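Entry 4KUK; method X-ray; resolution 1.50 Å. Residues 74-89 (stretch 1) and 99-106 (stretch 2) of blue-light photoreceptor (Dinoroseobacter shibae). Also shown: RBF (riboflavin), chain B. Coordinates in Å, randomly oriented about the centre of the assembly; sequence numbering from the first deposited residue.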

# COMPACT_ATOMS: atom_id res chain seq x y z
N PHE A 74 -7.20 -10.21 18.26
CA PHE A 74 -8.54 -10.48 18.81
C PHE A 74 -9.06 -11.91 18.49
O PHE A 74 -10.00 -12.37 19.09
CB PHE A 74 -9.57 -9.41 18.40
CG PHE A 74 -9.83 -9.37 16.94
CD1 PHE A 74 -10.68 -10.32 16.34
CD2 PHE A 74 -9.21 -8.41 16.14
CE1 PHE A 74 -10.91 -10.30 14.97
CE2 PHE A 74 -9.44 -8.38 14.80
CZ PHE A 74 -10.27 -9.34 14.19
N LEU A 75 -8.42 -12.61 17.54
CA LEU A 75 -8.77 -14.01 17.30
C LEU A 75 -8.17 -14.94 18.37
O LEU A 75 -8.53 -16.12 18.44
CB LEU A 75 -8.28 -14.46 15.93
CG LEU A 75 -8.98 -13.80 14.74
CD1 LEU A 75 -8.58 -14.55 13.47
CD2 LEU A 75 -10.53 -13.79 14.91
N GLN A 76 -7.28 -14.42 19.20
CA GLN A 76 -6.70 -15.27 20.26
C GLN A 76 -7.67 -15.28 21.45
O GLN A 76 -8.49 -14.38 21.60
CB GLN A 76 -5.30 -14.80 20.64
CG GLN A 76 -4.35 -14.85 19.45
CD GLN A 76 -3.19 -13.87 19.53
OE1 GLN A 76 -2.92 -13.28 20.58
NE2 GLN A 76 -2.49 -13.70 18.41
N GLY A 77 -7.57 -16.29 22.29
CA GLY A 77 -8.51 -16.43 23.39
C GLY A 77 -7.90 -17.19 24.55
O GLY A 77 -6.67 -17.34 24.65
N PRO A 78 -8.73 -17.68 25.45
CA PRO A 78 -8.25 -18.08 26.78
C PRO A 78 -7.25 -19.22 26.76
O PRO A 78 -6.36 -19.25 27.60
CB PRO A 78 -9.54 -18.48 27.53
CG PRO A 78 -10.64 -18.54 26.50
CD PRO A 78 -10.21 -17.58 25.41
N ASP A 79 -7.33 -20.12 25.78
CA ASP A 79 -6.43 -21.28 25.76
C ASP A 79 -5.42 -21.18 24.63
O ASP A 79 -4.70 -22.12 24.39
CB ASP A 79 -7.23 -22.59 25.65
CG ASP A 79 -7.98 -22.92 26.93
OD1 ASP A 79 -7.56 -22.44 28.01
OD2 ASP A 79 -8.96 -23.67 26.87
N THR A 80 -5.36 -20.03 23.96
CA THR A 80 -4.32 -19.81 22.96
C THR A 80 -2.95 -19.90 23.65
O THR A 80 -2.74 -19.35 24.74
CB THR A 80 -4.47 -18.44 22.31
OG1 THR A 80 -5.74 -18.41 21.65
CG2 THR A 80 -3.32 -18.17 21.30
N ASN A 81 -1.99 -20.57 23.00
CA ASN A 81 -0.68 -20.74 23.63
C ASN A 81 0.16 -19.45 23.49
O ASN A 81 0.40 -19.00 22.39
CB ASN A 81 0.04 -21.91 22.97
CG ASN A 81 1.29 -22.32 23.72
OD1 ASN A 81 2.27 -21.57 23.74
ND2 ASN A 81 1.28 -23.52 24.33
N PRO A 82 0.61 -18.88 24.61
CA PRO A 82 1.33 -17.60 24.54
C PRO A 82 2.68 -17.72 23.82
O PRO A 82 3.17 -16.73 23.28
CB PRO A 82 1.55 -17.22 26.00
CG PRO A 82 1.42 -18.52 26.77
CD PRO A 82 0.40 -19.32 26.00
N HIS A 83 3.24 -18.92 23.76
CA HIS A 83 4.48 -19.09 22.99
C HIS A 83 4.21 -19.06 21.49
O HIS A 83 5.06 -18.61 20.71
CB HIS A 83 5.20 -20.38 23.39
CG HIS A 83 5.63 -20.38 24.82
ND1 HIS A 83 6.69 -19.62 25.28
CD2 HIS A 83 5.14 -21.03 25.90
CE1 HIS A 83 6.84 -19.81 26.58
NE2 HIS A 83 5.91 -20.66 26.98
N ALA A 84 3.04 -19.53 21.07
CA ALA A 84 2.70 -19.44 19.66
C ALA A 84 2.52 -17.97 19.27
O ALA A 84 2.90 -17.55 18.17
CB ALA A 84 1.44 -20.27 19.32
N VAL A 85 1.93 -17.20 20.17
CA VAL A 85 1.76 -15.78 19.93
C VAL A 85 3.14 -15.12 19.80
O VAL A 85 3.36 -14.29 18.90
CB VAL A 85 0.92 -15.12 21.08
CG1 VAL A 85 0.85 -13.58 20.93
CG2 VAL A 85 -0.48 -15.71 21.09
N GLU A 86 4.07 -15.46 20.69
CA GLU A 86 5.40 -14.87 20.61
C GLU A 86 6.15 -15.34 19.35
O GLU A 86 6.91 -14.58 18.74
CB GLU A 86 6.19 -15.13 21.89
CG GLU A 86 7.62 -14.53 21.88
CD GLU A 86 7.68 -13.00 21.85
OE1 GLU A 86 6.62 -12.36 22.08
OE2 GLU A 86 8.79 -12.46 21.58
N ALA A 87 5.93 -16.60 18.97
CA ALA A 87 6.50 -17.10 17.71
C ALA A 87 6.05 -16.25 16.51
O ALA A 87 6.86 -15.91 15.64
CB ALA A 87 6.15 -18.60 17.50
N ILE A 88 4.77 -15.92 16.43
CA ILE A 88 4.29 -15.08 15.34
C ILE A 88 4.95 -13.71 15.41
O ILE A 88 5.40 -13.18 14.38
CB ILE A 88 2.75 -14.90 15.43
CG1 ILE A 88 2.05 -16.23 15.20
CG2 ILE A 88 2.27 -13.85 14.41
CD1 ILE A 88 0.55 -16.24 15.64
N ARG A 89 5.01 -13.13 16.61
CA ARG A 89 5.64 -11.80 16.76
C ARG A 89 7.08 -11.81 16.24
O ARG A 89 7.49 -10.91 15.51
CB ARG A 89 5.66 -11.38 18.21
CG ARG A 89 5.90 -9.88 18.37
CD ARG A 89 5.72 -9.46 19.80
NE ARG A 89 6.88 -9.90 20.53
CZ ARG A 89 7.94 -9.13 20.79
NH1 ARG A 89 7.94 -7.86 20.42
NH2 ARG A 89 8.97 -9.64 21.44
N THR A 99 4.43 -20.39 8.88
CA THR A 99 3.12 -20.99 9.13
C THR A 99 3.10 -21.52 10.55
O THR A 99 4.10 -22.11 10.99
CB THR A 99 2.82 -22.14 8.14
OG1 THR A 99 2.90 -21.63 6.80
CG2 THR A 99 1.42 -22.72 8.36
N ILE A 100 1.99 -21.34 11.26
CA ILE A 100 1.92 -21.89 12.60
C ILE A 100 0.49 -22.31 12.88
O ILE A 100 -0.45 -21.70 12.38
CB ILE A 100 2.44 -20.89 13.67
CG1 ILE A 100 2.53 -21.57 15.04
CG2 ILE A 100 1.54 -19.63 13.73
CD1 ILE A 100 3.42 -20.82 16.06
N ASP A 101 0.33 -23.41 13.63
CA ASP A 101 -1.00 -23.82 14.06
C ASP A 101 -1.25 -23.18 15.43
O ASP A 101 -0.51 -23.43 16.38
CB ASP A 101 -1.12 -25.34 14.20
CG ASP A 101 -1.22 -26.05 12.85
OD1 ASP A 101 -1.08 -25.41 11.78
OD2 ASP A 101 -1.44 -27.29 12.86
N ILE A 102 -2.31 -22.36 15.52
CA ILE A 102 -2.61 -21.62 16.73
C ILE A 102 -4.11 -21.73 17.01
O ILE A 102 -4.94 -21.67 16.10
CB ILE A 102 -2.13 -20.15 16.61
CG1 ILE A 102 -2.32 -19.39 17.93
CG2 ILE A 102 -2.78 -19.44 15.41
CD1 ILE A 102 -1.61 -18.04 17.91
N LEU A 103 -4.45 -21.89 18.29
CA LEU A 103 -5.87 -21.93 18.68
C LEU A 103 -6.45 -20.55 18.58
O LEU A 103 -5.89 -19.61 19.17
CB LEU A 103 -6.04 -22.48 20.08
CG LEU A 103 -7.48 -22.81 20.46
CD1 LEU A 103 -7.95 -24.03 19.64
CD2 LEU A 103 -7.52 -23.08 21.98
N ASN A 104 -7.54 -20.41 17.82
CA ASN A 104 -8.21 -19.13 17.64
C ASN A 104 -9.69 -19.28 17.94
O ASN A 104 -10.20 -20.39 18.12
CB ASN A 104 -8.04 -18.62 16.20
CG ASN A 104 -6.74 -17.84 15.95
OD1 ASN A 104 -6.57 -17.37 14.85
ND2 ASN A 104 -5.84 -17.69 16.95
N TYR A 105 -10.36 -18.14 18.05
CA TYR A 105 -11.75 -18.13 18.51
C TYR A 105 -12.57 -17.17 17.67
O TYR A 105 -12.08 -16.12 17.20
CB TYR A 105 -11.78 -17.61 19.93
CG TYR A 105 -11.16 -18.49 20.95
CD1 TYR A 105 -9.76 -18.56 21.09
CD2 TYR A 105 -11.95 -19.25 21.80
CE1 TYR A 105 -9.19 -19.40 22.06
CE2 TYR A 105 -11.40 -20.06 22.77
CZ TYR A 105 -10.02 -20.13 22.91
OH TYR A 105 -9.46 -20.93 23.89
N ARG A 106 -13.85 -17.53 17.54
CA ARG A 106 -14.80 -16.68 16.87
C ARG A 106 -15.44 -15.74 17.88
O ARG A 106 -15.28 -15.88 19.10
CB ARG A 106 -15.89 -17.57 16.24
CG ARG A 106 -15.31 -18.69 15.38
CD ARG A 106 -16.40 -19.37 14.53
NE ARG A 106 -15.77 -20.36 13.64
CZ ARG A 106 -15.48 -21.61 14.01
NH1 ARG A 106 -15.80 -22.04 15.24
NH2 ARG A 106 -14.88 -22.42 13.12
N1 RBF B . -2.98 -13.98 15.02
C2 RBF B . -3.93 -14.94 15.20
O2 RBF B . -4.02 -15.44 16.35
N3 RBF B . -4.76 -15.36 14.22
C4 RBF B . -4.68 -14.89 12.98
O4 RBF B . -5.40 -15.29 12.05
C4A RBF B . -3.68 -13.85 12.71
N5 RBF B . -3.54 -13.32 11.48
C5A RBF B . -2.55 -12.41 11.23
C6 RBF B . -2.40 -11.89 9.94
C7 RBF B . -1.41 -10.94 9.66
C7M RBF B . -1.22 -10.38 8.28
C8 RBF B . -0.52 -10.51 10.77
C8M RBF B . 0.57 -9.47 10.52
C9 RBF B . -0.67 -11.03 12.05
C9A RBF B . -1.68 -11.96 12.32
N10 RBF B . -1.85 -12.47 13.60
C10 RBF B . -2.81 -13.45 13.81
C1' RBF B . -0.93 -12.16 14.71
C2' RBF B . -1.28 -10.98 15.56
O2' RBF B . -1.86 -9.97 14.72
C3' RBF B . -0.02 -10.49 16.30
O3' RBF B . 0.98 -10.20 15.33
C4' RBF B . 0.53 -11.57 17.24
O4' RBF B . -0.43 -11.71 18.29
C5' RBF B . 1.90 -11.21 17.82
O5' RBF B . 1.88 -9.87 18.33
O HOH W 1 -12.30 -13.49 18.01
O HOH W 2 -11.08 -22.21 25.43
O HOH W 3 -2.49 -22.09 20.54

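Stretch 1 leaves a 3-10 segment at Phe74 and Leu75, makes a type I turn from Gly77 to Thr80, and enters a helix at Pro82. Stretch 2 is a strand from Thr99 to Tyr105. Helix and strand run at 126° to each other, and their axes approach to 8.7 Å. Together the stretches bury 646 Å².

One backbone hydrogen bond joins them, Tyr105 N to Leu75 O at 2.8 Å. Water 1 supports this end by donating to Phe74 O and Tyr105 O. Water 3 accepts from Asn81 N and Leu103 N.

The turn is fastened by side chains. Thr80 OG1 donates to Leu103 O at 2.8 Å and accepts from Gly77 N at 2.9 Å, so one hydroxyl ties the turn to itself and to the strand. Tyr105 OH accepts from Asp79 N at 3.0 Å. The Tyr105 ring lies along the turn, with Pro78 CD over one face, 3.9 Å from the ring centroid. Gly77 CA sits 3.3 Å from Tyr105 CE1. Glycine suits this place, because a CB here would clash with Tyr105 CD1.

Asn81 caps the helix: its OD1 accepts from His83 N at 2.8 Å and, weakly, from Ala84 N at 3.4 Å.

Beyond the turn the contact is apolar. Ile100 and Ile102 both point toward the helix. Ala84 is small enough to let both reach its CB, Ile100 CD1 at 3.9 Å and Ile102 CD1 at 4.0 Å. Ile88 CD1 meets Ile102 CD1 at 3.6 Å, deep in this buried patch.

Riboflavin bridges the stretches. Gln76 NE2 donates to its O2 at 3.1 Å, and Asn104 ND2 donates to the same O2 at 3.0 Å. Asn104 OD1 accepts from flavin N3 at 2.8 Å; the amide thus matches a neighbouring acceptor and donor.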